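Side-chain contacts in DnaJ homolog dnj-2 (Caenorhabditis elegans, PDB 2QSA), which probably acts as a membrane-bound Hsp40-type co-chaperone, whose J domain, the part described here, would be expected to stimulate an Hsp70 partner: residues N94-Q97 and Y98-R102; D74-A77 and K78-D82. All coordinates share one frame; numbering follows the deposited sequence. Where two conformers were deposited one is given.

Contact 1 (N94-Q97 and Y98-R102); sequences NYYQ and YYRLR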
loop_
_atom_site.group_PDB
_atom_site.type_symbol
_atom_site.label_atom_id
_atom_site.label_comp_id
_atom_site.label_asym_id
_atom_site.label_seq_id
_atom_site.Cartn_x
_atom_site.Cartn_y
_atom_site.Cartn_z
ATOM N N ASN A 94 -16.324 -1.357 4.183
ATOM C CA ASN A 94 -14.881 -1.234 3.892
ATOM C C ASN A 94 -14.149 -0.390 4.922
ATOM O O ASN A 94 -13.052 -0.752 5.403
ATOM C CB ASN A 94 -14.677 -0.640 2.500
ATOM C CG ASN A 94 -15.116 -1.599 1.396
ATOM O OD1 ASN A 94 -15.008 -2.810 1.560
ATOM N ND2 ASN A 94 -15.563 -1.046 0.257
ATOM N N TYR A 95 -14.767 0.715 5.320
ATOM C CA TYR A 95 -14.178 1.512 6.389
ATOM C C TYR A 95 -14.100 0.734 7.697
ATOM O O TYR A 95 -13.074 0.781 8.387
ATOM C CB TYR A 95 -14.996 2.785 6.614
ATOM C CG TYR A 95 -14.660 3.947 5.689
ATOM C CD1 TYR A 95 -14.821 3.845 4.308
ATOM C CD2 TYR A 95 -14.236 5.166 6.216
ATOM C CE1 TYR A 95 -14.527 4.940 3.460
ATOM C CE2 TYR A 95 -13.950 6.266 5.375
ATOM C CZ TYR A 95 -14.120 6.133 4.001
ATOM O OH TYR A 95 -13.839 7.196 3.145
ATOM N N TYR A 96 -15.198 0.064 8.065
ATOM C CA TYR A 96 -15.246 -0.738 9.283
ATOM C C TYR A 96 -14.123 -1.810 9.289
ATOM O O TYR A 96 -13.377 -1.963 10.282
ATOM C CB TYR A 96 -16.627 -1.418 9.377
ATOM C CG TYR A 96 -16.748 -2.351 10.554
ATOM C CD1 TYR A 96 -16.943 -1.855 11.838
ATOM C CD2 TYR A 96 -16.610 -3.714 10.386
ATOM C CE1 TYR A 96 -17.026 -2.687 12.931
ATOM C CE2 TYR A 96 -16.661 -4.577 11.495
ATOM C CZ TYR A 96 -16.872 -4.043 12.756
ATOM O OH TYR A 96 -16.933 -4.866 13.862
ATOM N N GLN A 97 -13.989 -2.551 8.186
ATOM C CA GLN A 97 -12.973 -3.620 8.147
ATOM C C GLN A 97 -11.564 -3.038 8.271
ATOM O O GLN A 97 -10.721 -3.626 8.936
ATOM C CB GLN A 97 -13.052 -4.457 6.877
ATOM C CG GLN A 97 -14.411 -5.213 6.660
ATOM C CD GLN A 97 -14.829 -6.096 7.825
ATOM O OE1 GLN A 97 -14.001 -6.690 8.521
ATOM N NE2 GLN A 97 -16.143 -6.195 8.029
ATOM N N TYR A 98 -11.328 -1.898 7.623
ATOM C CA TYR A 98 -10.015 -1.231 7.702
ATOM C C TYR A 98 -9.708 -0.841 9.156
ATOM O O TYR A 98 -8.663 -1.211 9.736
ATOM C CB TYR A 98 -10.006 0.002 6.806
ATOM C CG TYR A 98 -8.725 0.820 6.882
ATOM C CD1 TYR A 98 -7.566 0.389 6.236
ATOM C CD2 TYR A 98 -8.683 2.023 7.569
ATOM C CE1 TYR A 98 -6.428 1.118 6.248
ATOM C CE2 TYR A 98 -7.498 2.770 7.628
ATOM C CZ TYR A 98 -6.387 2.305 6.950
ATOM O OH TYR A 98 -5.218 3.023 7.000
ATOM N N TYR A 99 -10.627 -0.096 9.763
ATOM C CA TYR A 99 -10.395 0.348 11.140
ATOM C C TYR A 99 -10.425 -0.765 12.195
ATOM O O TYR A 99 -9.613 -0.732 13.150
ATOM C CB TYR A 99 -11.289 1.556 11.475
ATOM C CG TYR A 99 -10.883 2.809 10.732
ATOM C CD1 TYR A 99 -9.658 3.453 11.000
ATOM C CD2 TYR A 99 -11.690 3.354 9.750
ATOM C CE1 TYR A 99 -9.265 4.629 10.293
ATOM C CE2 TYR A 99 -11.315 4.516 9.045
ATOM C CZ TYR A 99 -10.104 5.154 9.331
ATOM O OH TYR A 99 -9.771 6.299 8.627
ATOM N N ARG A 100 -11.286 -1.772 12.025
ATOM C CA ARG A 100 -11.365 -2.925 12.950
ATOM C C ARG A 100 -10.030 -3.665 13.071
ATOM O O ARG A 100 -9.607 -4.087 14.157
ATOM C CB ARG A 100 -12.397 -3.950 12.470
ATOM C CG ARG A 100 -12.713 -5.041 13.508
ATOM C CD ARG A 100 -13.393 -6.271 12.916
ATOM N NE ARG A 100 -12.499 -6.958 11.991
ATOM C CZ ARG A 100 -11.551 -7.841 12.340
ATOM N NH1 ARG A 100 -11.350 -8.203 13.612
ATOM N NH2 ARG A 100 -10.803 -8.380 11.398
ATOM N N LEU A 101 -9.388 -3.865 11.929
ATOM C CA LEU A 101 -8.156 -4.620 11.901
ATOM C C LEU A 101 -7.073 -3.870 12.627
ATOM O O LEU A 101 -6.233 -4.479 13.300
ATOM C CB LEU A 101 -7.719 -4.891 10.470
ATOM C CG LEU A 101 -7.764 -6.344 10.065
ATOM C CD1 LEU A 101 -6.928 -6.487 8.807
ATOM C CD2 LEU A 101 -7.197 -7.235 11.183
ATOM N N ARG A 102 -7.101 -2.548 12.501
ATOM C CA ARG A 102 -6.089 -1.687 13.118
ATOM C C ARG A 102 -6.347 -1.420 14.592
ATOM O O ARG A 102 -5.622 -1.962 15.432
ATOM C CB ARG A 102 -5.936 -0.394 12.334
ATOM C CG ARG A 102 -5.526 -0.686 10.888
ATOM C CD ARG A 102 -5.793 0.503 9.991
ATOM N NE ARG A 102 -4.895 1.607 10.302
ATOM C CZ ARG A 102 -3.618 1.653 9.930
ATOM N NH1 ARG A 102 -3.072 0.661 9.217
ATOM N NH2 ARG A 102 -2.877 2.703 10.265
HETATM O O HOH W 1 -11.479 -6.397 9.452
#
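Gln97 and Arg100 meet through a shared water rather than directly, a good illustration of how a solvent molecule can join two side chains one helical turn apart. Water 1 donates to Gln97 OE1 at 2.7 Å and to the backbone Gln97 O, and it accepts from Arg100 NE at 2.8 Å. Gln97 OE1 itself lies near the plane of the guanidinium, at its edge, but stays 3.8 Å from Arg100 NE. The Gln97 chain bends at chi2 (-54°), which turns its amide alongside the arginine, with amide and guanidinium planes 47° apart.

Aromatic and aliphatic contacts follow the i to i+4 spacing. The Tyr96 ring receives Arg100 CB over one face, and farther out Arg100 CD lies 3.9 Å from Tyr96 OH, the ring and guanidinium planes being 43° apart. Tyr95 and Tyr99 run side by side in the same direction, Tyr95 CD2 4.1 Å from Tyr99 CE2.

Backbone bonds carry the helix beneath, from Arg100 N to Tyr96 O at 2.7 Å to the longer Leu101 N to Gln97 O at 3.3 Å.

Helix 91-101 packs on helix 75-86 through Asn94, which touches Tyr83 and Tyr84, and Leu101; Arg100 reaches Glu76 there in a salt bridge, while Tyr95 and Tyr98 face the N-terminal loop at Leu10.

Contact 2 (D74-A77 and K78-D82); sequences DDEA and KTNYD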
loop_
_atom_site.group_PDB
_atom_site.type_symbol
_atom_site.label_atom_id
_atom_site.label_comp_id
_atom_site.label_asym_id
_atom_site.label_seq_id
_atom_site.Cartn_x
_atom_site.Cartn_y
_atom_site.Cartn_z
ATOM N N ASP A 74 -0.109 -9.081 4.993
ATOM C CA ASP A 74 -0.985 -9.645 6.011
ATOM C C ASP A 74 -2.209 -10.275 5.352
ATOM O O ASP A 74 -2.963 -9.615 4.644
ATOM C CB ASP A 74 -1.433 -8.566 6.997
ATOM C CG ASP A 74 -2.256 -9.139 8.127
ATOM O OD1 ASP A 74 -1.648 -9.847 8.971
ATOM O OD2 ASP A 74 -3.492 -8.905 8.168
ATOM N N ASP A 75 -2.418 -11.570 5.582
ATOM C CA ASP A 75 -3.526 -12.263 4.869
ATOM C C ASP A 75 -4.921 -11.639 5.045
ATOM O O ASP A 75 -5.693 -11.531 4.085
ATOM C CB ASP A 75 -3.602 -13.729 5.281
ATOM C CG ASP A 75 -2.349 -14.499 4.911
ATOM O OD1 ASP A 75 -1.439 -13.938 4.274
ATOM O OD2 ASP A 75 -2.263 -15.663 5.338
ATOM N N GLU A 76 -5.217 -11.243 6.285
ATOM C CA GLU A 76 -6.510 -10.652 6.621
ATOM C C GLU A 76 -6.672 -9.269 5.987
ATOM O O GLU A 76 -7.719 -8.980 5.384
ATOM C CB GLU A 76 -6.699 -10.555 8.137
ATOM C CG GLU A 76 -8.060 -10.056 8.574
ATOM C CD GLU A 76 -8.340 -10.307 10.041
ATOM O OE1 GLU A 76 -7.389 -10.561 10.824
ATOM O OE2 GLU A 76 -9.524 -10.267 10.403
ATOM N N ALA A 77 -5.630 -8.445 6.085
ATOM C CA ALA A 77 -5.637 -7.082 5.497
ATOM C C ALA A 77 -5.825 -7.236 3.984
ATOM O O ALA A 77 -6.602 -6.485 3.385
ATOM C CB ALA A 77 -4.329 -6.341 5.815
ATOM N N LYS A 78 -5.115 -8.206 3.381
ATOM C CA LYS A 78 -5.160 -8.360 1.914
ATOM C C LYS A 78 -6.571 -8.801 1.508
ATOM O O LYS A 78 -7.097 -8.316 0.513
ATOM C CB LYS A 78 -4.110 -9.382 1.412
ATOM C CG LYS A 78 -4.101 -9.488 -0.090
ATOM C CD LYS A 78 -3.036 -10.464 -0.549
ATOM C CE LYS A 78 -2.997 -10.528 -2.098
ATOM N NZ LYS A 78 -4.294 -11.081 -2.663
ATOM N N THR A 79 -7.171 -9.709 2.272
ATOM C CA THR A 79 -8.537 -10.163 1.943
ATOM C C THR A 79 -9.494 -8.949 2.018
ATOM O O THR A 79 -10.303 -8.714 1.110
ATOM C CB THR A 79 -8.952 -11.285 2.924
ATOM O OG1 THR A 79 -8.130 -12.435 2.680
ATOM C CG2 THR A 79 -10.434 -11.634 2.729
ATOM N N ASN A 80 -9.339 -8.133 3.069
ATOM C CA ASN A 80 -10.133 -6.894 3.205
ATOM C C ASN A 80 -9.874 -5.929 2.041
ATOM O O ASN A 80 -10.807 -5.334 1.471
ATOM C CB ASN A 80 -9.788 -6.184 4.521
ATOM C CG ASN A 80 -10.359 -6.927 5.752
ATOM O OD1 ASN A 80 -11.177 -7.813 5.604
ATOM N ND2 ASN A 80 -9.923 -6.554 6.943
ATOM N N TYR A 81 -8.601 -5.792 1.689
ATOM C CA TYR A 81 -8.210 -4.882 0.603
ATOM C C TYR A 81 -8.816 -5.283 -0.742
ATOM O O TYR A 81 -9.439 -4.447 -1.454
ATOM C CB TYR A 81 -6.680 -4.849 0.467
ATOM C CG TYR A 81 -6.260 -3.704 -0.467
ATOM C CD1 TYR A 81 -6.630 -2.367 -0.179
ATOM C CD2 TYR A 81 -5.521 -3.950 -1.646
ATOM C CE1 TYR A 81 -6.293 -1.312 -1.014
ATOM C CE2 TYR A 81 -5.179 -2.910 -2.505
ATOM C CZ TYR A 81 -5.545 -1.587 -2.199
ATOM O OH TYR A 81 -5.192 -0.553 -2.999
ATOM N N ASP A 82 -8.688 -6.573 -1.055
ATOM C CA ASP A 82 -9.268 -7.090 -2.286
ATOM C C ASP A 82 -10.799 -6.896 -2.339
ATOM O O ASP A 82 -11.365 -6.556 -3.391
ATOM C CB ASP A 82 -8.883 -8.562 -2.434
ATOM C CG ASP A 82 -7.416 -8.747 -2.787
ATOM O OD1 ASP A 82 -6.734 -7.778 -3.202
ATOM O OD2 ASP A 82 -6.917 -9.896 -2.631
#
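Thr79 and Asp75 meet across the first turn of helix 75-86, which follows helix 52-73 in this J domain and opens with an N-cap. Asp75 O accepts twice from the same residue, from Thr79 N and from Thr79 OG1, each at 3.0 Å, and the two donors come from opposite faces of the carbonyl plane. With OG1 beside its own backbone N (chi1 -67°), the threonine can turn the hydroxyl back onto the preceding turn. Next to this pair, Asn80 N bonds to Glu76 O, and the Asn80 amide lies against the same oxygen, its CG 3.4 Å from Glu76 O.

Asp74 caps the start of the helix. Its OD2 accepts from Ala77 N at 3.0 Å, met on the anti side of the carboxylate and 22° out of its plane, while Asp74 O takes the Lys78 N-H at 2.9 Å.

Farther out, a charged end ties this turn to its surroundings: Asp75 pairs with Lys30. Tyr81 lies among Thr71 and Leu72 of helix 52-73, and its hydroxyl bonds to Cys17 N. The lysine chain is extended until chi4 (-64°), where it bends to bring Lys78 NZ within 2.9 Å of Asp82 OD2, a salt bridge made on the syn lone pair of that oxygen.

Overall arrangement
The two contacts show how successive helices can each be organised locally and then joined through a few side chains. Contact 2 comes first in the chain, at the start of helix 75-86, and contact 1 follows on helix 91-101, towards the end of the modelled chain; their centres are about 11 Å apart, on the same side of the chain's centre. They touch through the Arg100-Glu76 salt bridge and, beside it, Leu101, which packs on Glu76, Ala77 and Asn80. Through these side chains helix 91-101 lies against helix 75-86, which itself rests on helix 52-73, making one all-helical unit.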